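PDB 2NVA: arginine decarboxylase, A207R protein from Paramecium bursaria Chlorella virus 1, which catalyses the pyridoxal 5'-phosphate-dependent decarboxylation of arginine to agmatine, using a TIM-barrel domain to hold its cofactor. Local coordinates for residues T42-K48 with V64-A69; P84-F89 with Q105-A110. All coordinates share one frame; numbering follows the deposited sequence.

Contact 1. Residues T42-K48 with V64-A69. With PL2 ((4-{[(4-{[amino(imino)methyl]amino}butyl)amino]methyl}-5-hydroxy-6-methylpyridin-3-yl)methyl dihydrogen phosphate), chain I.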
loop_
_atom_site.group_PDB
_atom_site.type_symbol
_atom_site.label_atom_id
_atom_site.label_comp_id
_atom_site.label_asym_id
_atom_site.label_seq_id
_atom_site.Cartn_x
_atom_site.Cartn_y
_atom_site.Cartn_z
ATOM N N THR A 42 10.675 17.500 24.676
ATOM C CA THR A 42 11.639 17.273 23.605
ATOM C C THR A 42 11.010 16.371 22.549
ATOM O O THR A 42 10.632 15.234 22.854
ATOM C CB THR A 42 12.938 16.624 24.138
ATOM O OG1 THR A 42 13.562 17.531 25.053
ATOM C CG2 THR A 42 13.906 16.316 23.003
ATOM N N PRO A 43 10.893 16.880 21.307
ATOM C CA PRO A 43 10.290 16.067 20.251
ATOM C C PRO A 43 11.279 15.043 19.697
ATOM O O PRO A 43 12.422 15.385 19.384
ATOM C CB PRO A 43 9.915 17.099 19.176
ATOM C CG PRO A 43 10.897 18.218 19.364
ATOM C CD PRO A 43 11.320 18.212 20.824
ATOM N N HIS A 44 10.830 13.795 19.605
ATOM C CA HIS A 44 11.541 12.766 18.877
ATOM C C HIS A 44 10.736 12.476 17.618
ATOM O O HIS A 44 9.773 11.721 17.670
ATOM C CB HIS A 44 11.702 11.503 19.743
ATOM C CG HIS A 44 12.796 11.624 20.761
ATOM N ND1 HIS A 44 13.952 10.874 20.705
ATOM C CD2 HIS A 44 12.920 12.426 21.845
ATOM C CE1 HIS A 44 14.742 11.211 21.713
ATOM N NE2 HIS A 44 14.139 12.147 22.424
ATOM N N TYR A 45 11.139 13.092 16.507
ATOM C CA TYR A 45 10.363 13.003 15.269
ATOM C C TYR A 45 10.214 11.543 14.802
ATOM O O TYR A 45 11.199 10.813 14.702
ATOM C CB TYR A 45 10.994 13.857 14.158
ATOM C CG TYR A 45 10.347 13.635 12.809
ATOM C CD1 TYR A 45 11.059 13.030 11.750
ATOM C CD2 TYR A 45 9.013 13.980 12.594
ATOM C CE1 TYR A 45 10.457 12.792 10.507
ATOM C CE2 TYR A 45 8.396 13.754 11.356
ATOM C CZ TYR A 45 9.116 13.171 10.319
ATOM O OH TYR A 45 8.507 12.934 9.105
ATOM N N ALA A 46 8.977 11.151 14.494
ATOM C CA ALA A 46 8.669 9.801 14.023
ATOM C C ALA A 46 9.009 9.691 12.541
ATOM O O ALA A 46 8.228 10.085 11.668
ATOM C CB ALA A 46 7.183 9.451 14.289
ATOM N N VAL A 47 10.204 9.168 12.279
ATOM C CA VAL A 47 10.778 9.062 10.941
ATOM C C VAL A 47 9.820 8.361 9.944
ATOM O O VAL A 47 9.773 8.718 8.759
ATOM C CB VAL A 47 12.134 8.299 11.025
ATOM C CG1 VAL A 47 12.718 8.007 9.628
ATOM C CG2 VAL A 47 13.138 9.107 11.893
ATOM N N LYS A 48 9.057 7.397 10.447
ATOM C CA LYS A 48 8.124 6.618 9.628
ATOM C C LYS A 48 7.096 7.471 8.901
ATOM O O LYS A 48 6.569 7.054 7.872
ATOM C CB LYS A 48 7.393 5.578 10.494
ATOM C CG LYS A 48 6.626 6.203 11.653
ATOM C CD LYS A 48 5.839 5.184 12.475
ATOM C CE LYS A 48 6.675 4.543 13.576
ATOM N NZ LYS A 48 7.256 5.527 14.613
ATOM N N VAL A 64 16.194 18.605 16.907
ATOM C CA VAL A 64 15.083 17.671 17.113
ATOM C C VAL A 64 15.666 16.261 17.166
ATOM O O VAL A 64 16.628 15.975 16.447
ATOM C CB VAL A 64 14.047 17.778 15.961
ATOM C CG1 VAL A 64 12.905 16.759 16.124
ATOM C CG2 VAL A 64 13.469 19.210 15.874
ATOM N N ASN A 65 15.105 15.405 18.026
ATOM C CA ASN A 65 15.572 14.026 18.148
ATOM C C ASN A 65 14.694 13.085 17.325
ATOM O O ASN A 65 13.872 13.559 16.555
ATOM C CB ASN A 65 15.656 13.623 19.620
ATOM C CG ASN A 65 16.753 14.355 20.357
ATOM O OD1 ASN A 65 17.629 14.973 19.747
ATOM N ND2 ASN A 65 16.724 14.278 21.684
ATOM N N PHE A 66 14.892 11.776 17.463
ATOM C CA PHE A 66 14.260 10.835 16.532
ATOM C C PHE A 66 13.642 9.625 17.193
ATOM O O PHE A 66 14.154 9.109 18.195
ATOM C CB PHE A 66 15.253 10.420 15.435
ATOM C CG PHE A 66 15.734 11.583 14.622
ATOM C CD1 PHE A 66 15.024 12.003 13.507
ATOM C CD2 PHE A 66 16.853 12.310 15.019
ATOM C CE1 PHE A 66 15.439 13.103 12.779
ATOM C CE2 PHE A 66 17.283 13.428 14.287
ATOM C CZ PHE A 66 16.583 13.811 13.170
ATOM N N ASP A 67 12.503 9.234 16.633
ATOM C CA ASP A 67 11.820 7.987 16.954
ATOM C C ASP A 67 11.966 7.088 15.737
ATOM O O ASP A 67 11.400 7.372 14.675
ATOM C CB ASP A 67 10.339 8.267 17.285
ATOM C CG ASP A 67 9.430 7.081 17.036
ATOM O OD1 ASP A 67 8.215 7.303 16.835
ATOM O OD2 ASP A 67 9.908 5.914 17.007
ATOM N N CYS A 68 12.746 6.018 15.881
ATOM C CA CYS A 68 12.948 5.073 14.787
ATOM C C CYS A 68 12.234 3.767 15.073
ATOM O O CYS A 68 12.242 3.295 16.203
ATOM C CB CYS A 68 14.434 4.800 14.578
ATOM S SG CYS A 68 15.375 6.233 13.978
ATOM N N ALA A 69 11.646 3.172 14.039
ATOM C CA ALA A 69 10.804 1.983 14.187
ATOM C C ALA A 69 11.515 0.688 13.821
ATOM O O ALA A 69 11.006 -0.397 14.108
ATOM C CB ALA A 69 9.535 2.134 13.332
HETATM N N1 PL2 I . 5.242 7.128 17.723
HETATM C C2 PL2 I . 4.853 5.861 17.508
HETATM C C2A PL2 I . 5.432 4.718 18.366
HETATM C C3 PL2 I . 3.918 5.609 16.495
HETATM O O3 PL2 I . 3.528 4.320 16.308
HETATM C C4 PL2 I . 3.378 6.649 15.711
HETATM C C4A PL2 I . 2.347 6.410 14.568
HETATM C C5 PL2 I . 3.834 7.950 16.002
HETATM C C6 PL2 I . 4.763 8.152 17.006
HETATM P P PL2 I . 1.631 10.816 14.509
HETATM N N PL2 I . 1.524 5.199 14.787
HETATM C CA PL2 I . 1.220 4.522 13.519
HETATM C CG PL2 I . 0.101 4.724 11.257
HETATM O OP2 PL2 I . 0.031 10.845 14.386
HETATM O OP3 PL2 I . 2.206 10.926 12.990
HETATM O OP1 PL2 I . 2.139 11.910 15.390
HETATM O OP4 PL2 I . 1.941 9.335 15.057
HETATM C C5M PL2 I . 3.306 9.163 15.209
HETATM C CB PL2 I . 0.505 5.469 12.531
HETATM C CD PL2 I . -0.648 5.661 10.279
HETATM N NE PL2 I . -0.898 4.867 9.055
HETATM C CZ PL2 I . -1.264 5.353 7.859
HETATM N NH2 PL2 I . -1.440 4.493 6.826
HETATM N NH1 PL2 I . -1.460 6.664 7.685
HETATM O O HOH W 1 15.702 12.945 24.625
HETATM O O HOH W 2 9.741 6.271 13.000
HETATM O O HOH W 3 8.577 3.661 16.288
#
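K48 and D67 meet in a salt bridge beside the cofactor, with K48 NZ 3.0 Å from D67 OD1. The same carboxylate oxygen lies 3.1 Å from N1 of the pyridine ring of the bound agmatine adduct, while K48 NZ is 3.8 Å from ring atom C2. K48 returns to the ring because its chain folds back: CG sits between the backbone N and the carbonyl carbon (chi1 58°), and further bends follow at chi3 and chi4. Two waters hold the amine as well. One links NZ to D67 OD2, and the other accepts from K48 N and NZ while donating to D67 O. A46 and A69 supply methyl groups, A46 CB against cofactor C6 and A69 CB against K48 CE.

Behind this first shell, strands 42-46 and 65-68 run parallel. P43 O accepts a hydrogen bond from N65 N, Y45 N donates to N65 O, and D67 N reaches Y45 O in a nearly straight bond of 2.8 Å. V47 N then bonds to D67 O, carrying the pairing past the strand end. Farther from the cofactor, N65 CB rests over the centre of the H44 ring, 3.3 Å from its centroid. H44 ND1 donates to F66 O at 3.1 Å; the oxygen is almost in the ring plane, but the donor stands 59° above the carbonyl plane, off the lone pairs. NE2 meets a water, and these two polar contacts fix the ring's rotation. R86 bonds N65 OD1. On the sheet face carrying Y45 and F66, F66 CD1 meets V47 CG2 at 3.8 Å, beneath M59 and V77.

In this beta-alpha-beta unit, K48 is not bonded to the agmatine-bearing cofactor, consistent with the lysine having been exchanged for the amine, as in this family.

Contact 2. Residues P84-F89 with Q105-A110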
loop_
_atom_site.group_PDB
_atom_site.type_symbol
_atom_site.label_atom_id
_atom_site.label_comp_id
_atom_site.label_asym_id
_atom_site.label_seq_id
_atom_site.Cartn_x
_atom_site.Cartn_y
_atom_site.Cartn_z
ATOM N N PRO A 84 23.487 8.387 17.492
ATOM C CA PRO A 84 22.525 7.368 17.941
ATOM C C PRO A 84 21.989 7.625 19.361
ATOM O O PRO A 84 20.928 7.096 19.714
ATOM C CB PRO A 84 23.343 6.074 17.899
ATOM C CG PRO A 84 24.391 6.328 16.859
ATOM C CD PRO A 84 24.762 7.783 17.055
ATOM N N SER A 85 22.691 8.446 20.148
ATOM C CA SER A 85 22.202 8.839 21.495
ATOM C C SER A 85 20.881 9.630 21.433
ATOM O O SER A 85 20.159 9.719 22.438
ATOM C CB SER A 85 23.262 9.642 22.259
ATOM O OG SER A 85 23.555 10.869 21.613
ATOM N N ARG A 86 20.603 10.222 20.262
ATOM C CA ARG A 86 19.387 11.031 20.036
ATOM C C ARG A 86 18.165 10.224 19.550
ATOM O O ARG A 86 17.117 10.800 19.283
ATOM C CB ARG A 86 19.681 12.189 19.071
ATOM C CG ARG A 86 20.536 13.277 19.682
ATOM C CD ARG A 86 21.136 14.164 18.598
ATOM N NE ARG A 86 20.125 15.013 17.955
ATOM C CZ ARG A 86 20.401 15.915 17.012
ATOM N NH1 ARG A 86 19.432 16.649 16.481
ATOM N NH2 ARG A 86 21.646 16.072 16.589
ATOM N N ILE A 87 18.314 8.900 19.443
ATOM C CA ILE A 87 17.270 8.009 18.906
ATOM C C ILE A 87 16.599 7.217 20.030
ATOM O O ILE A 87 17.293 6.682 20.906
ATOM C CB ILE A 87 17.875 7.024 17.855
ATOM C CG1 ILE A 87 18.526 7.820 16.712
ATOM C CG2 ILE A 87 16.805 6.037 17.305
ATOM C CD1 ILE A 87 19.367 6.973 15.767
ATOM N N ILE A 88 15.262 7.170 20.016
ATOM C CA ILE A 88 14.501 6.205 20.817
ATOM C C ILE A 88 14.022 5.155 19.820
ATOM O O ILE A 88 13.407 5.501 18.800
ATOM C CB ILE A 88 13.267 6.822 21.532
ATOM C CG1 ILE A 88 13.622 7.697 22.755
ATOM C CG2 ILE A 88 12.332 5.725 22.065
ATOM C CD1 ILE A 88 15.025 8.171 22.807
ATOM N N PHE A 89 14.326 3.883 20.101
ATOM C CA PHE A 89 13.815 2.783 19.297
ATOM C C PHE A 89 12.391 2.530 19.790
ATOM O O PHE A 89 12.156 1.631 20.617
ATOM C CB PHE A 89 14.705 1.552 19.495
ATOM C CG PHE A 89 14.637 0.531 18.377
ATOM C CD1 PHE A 89 13.540 0.461 17.505
ATOM C CD2 PHE A 89 15.658 -0.413 18.250
ATOM C CE1 PHE A 89 13.487 -0.522 16.510
ATOM C CE2 PHE A 89 15.622 -1.388 17.265
ATOM C CZ PHE A 89 14.543 -1.455 16.388
ATOM N N GLN A 105 25.356 0.157 17.499
ATOM C CA GLN A 105 25.449 1.548 17.050
ATOM C C GLN A 105 25.338 2.554 18.184
ATOM O O GLN A 105 25.834 3.671 18.069
ATOM C CB GLN A 105 24.390 1.836 15.982
ATOM C CG GLN A 105 24.534 0.974 14.730
ATOM C CD GLN A 105 25.788 1.304 13.954
ATOM O OE1 GLN A 105 26.033 2.466 13.607
ATOM N NE2 GLN A 105 26.609 0.295 13.695
ATOM N N GLY A 106 24.681 2.179 19.277
ATOM C CA GLY A 106 24.489 3.130 20.375
ATOM C C GLY A 106 23.058 3.600 20.564
ATOM O O GLY A 106 22.806 4.570 21.283
ATOM N N VAL A 107 22.112 2.923 19.926
ATOM C CA VAL A 107 20.697 3.170 20.202
ATOM C C VAL A 107 20.308 2.322 21.399
ATOM O O VAL A 107 20.138 1.107 21.270
ATOM C CB VAL A 107 19.790 2.859 18.962
ATOM C CG1 VAL A 107 18.309 3.097 19.295
ATOM C CG2 VAL A 107 20.229 3.713 17.794
ATOM N N ASP A 108 20.182 2.962 22.560
ATOM C CA ASP A 108 20.052 2.233 23.817
ATOM C C ASP A 108 18.913 2.758 24.689
ATOM O O ASP A 108 18.974 2.708 25.921
ATOM C CB ASP A 108 21.389 2.244 24.588
ATOM C CG ASP A 108 21.889 3.644 24.875
ATOM O OD1 ASP A 108 21.151 4.613 24.562
ATOM O OD2 ASP A 108 23.031 3.782 25.403
ATOM N N ILE A 109 17.884 3.283 24.030
ATOM C CA ILE A 109 16.615 3.591 24.672
ATOM C C ILE A 109 15.547 2.977 23.776
ATOM O O ILE A 109 15.548 3.242 22.572
ATOM C CB ILE A 109 16.355 5.098 24.788
ATOM C CG1 ILE A 109 17.514 5.793 25.506
ATOM C CG2 ILE A 109 15.033 5.333 25.523
ATOM C CD1 ILE A 109 17.392 7.308 25.548
ATOM N N ALA A 110 14.674 2.150 24.350
ATOM C CA ALA A 110 13.624 1.465 23.571
ATOM C C ALA A 110 12.384 1.208 24.405
ATOM O O ALA A 110 12.422 1.316 25.632
ATOM C CB ALA A 110 14.147 0.140 22.982
HETATM O O HOH W 4 19.453 5.860 21.955
HETATM O O HOH W 5 20.348 7.498 23.945
#
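V107 turns CG1 anti to its own backbone N (chi1 179°), and this spreads its two methyl groups over different neighbours. CG1 touches I87 CG2 and F89 CB, while CG2 lies 3.9 Å from P84 CB and also meets I87 CD1. In I88, CG1 stands anti to the carbonyl carbon (chi1 -75°) and packs on I109 CG2 at 3.9 Å; the position of the terminal CD1 is doubtful. Beside these, F89 CB rests on A110 CB at 3.8 Å, and the P84 ring lies against Q105 O.

Backbone pairing is sparse. F89 N donates to I109 O at 2.8 Å, the one direct hydrogen bond between the segments, and A110 CA approaches F89 O at 3.3 Å in a CA-H...O contact. Before the strands begin, the backbones are linked through water: one molecule accepts from D108 N and lies near P84 O and I87 O, with more acceptors in reach than it has protons. G106, with positive phi after helix 96-105, lets the chain turn there beside P84.

Here the sheet's two outermost strands, 87-89 and 109-112, meet by a single bridge, consistent with closure of the barrel chiefly through aliphatic side chains, with one backbone hydrogen bond and bridging water.

From the N terminus, strand 42-46 leads through helix 53-61 into strand 65-68, and contact 1 closes that beta-alpha-beta loop. The chain continues through helix 71-80 to strand 87-89, where contact 2 opens; helix 96-105 intervenes before 105-110 closes it. The two loops follow in series, neither nested nor crossed. Strand 65-68 and strand 87-89 are neighbours in the sheet, so the contacts touch: F66 O probably receives a hydrogen bond from I88 N, and V64 O probably another from R86 NH1. Those bonds link the two pairs of strands, the first pair, beside the cofactor, and the sparsely bridged 87-89/109-112 seam.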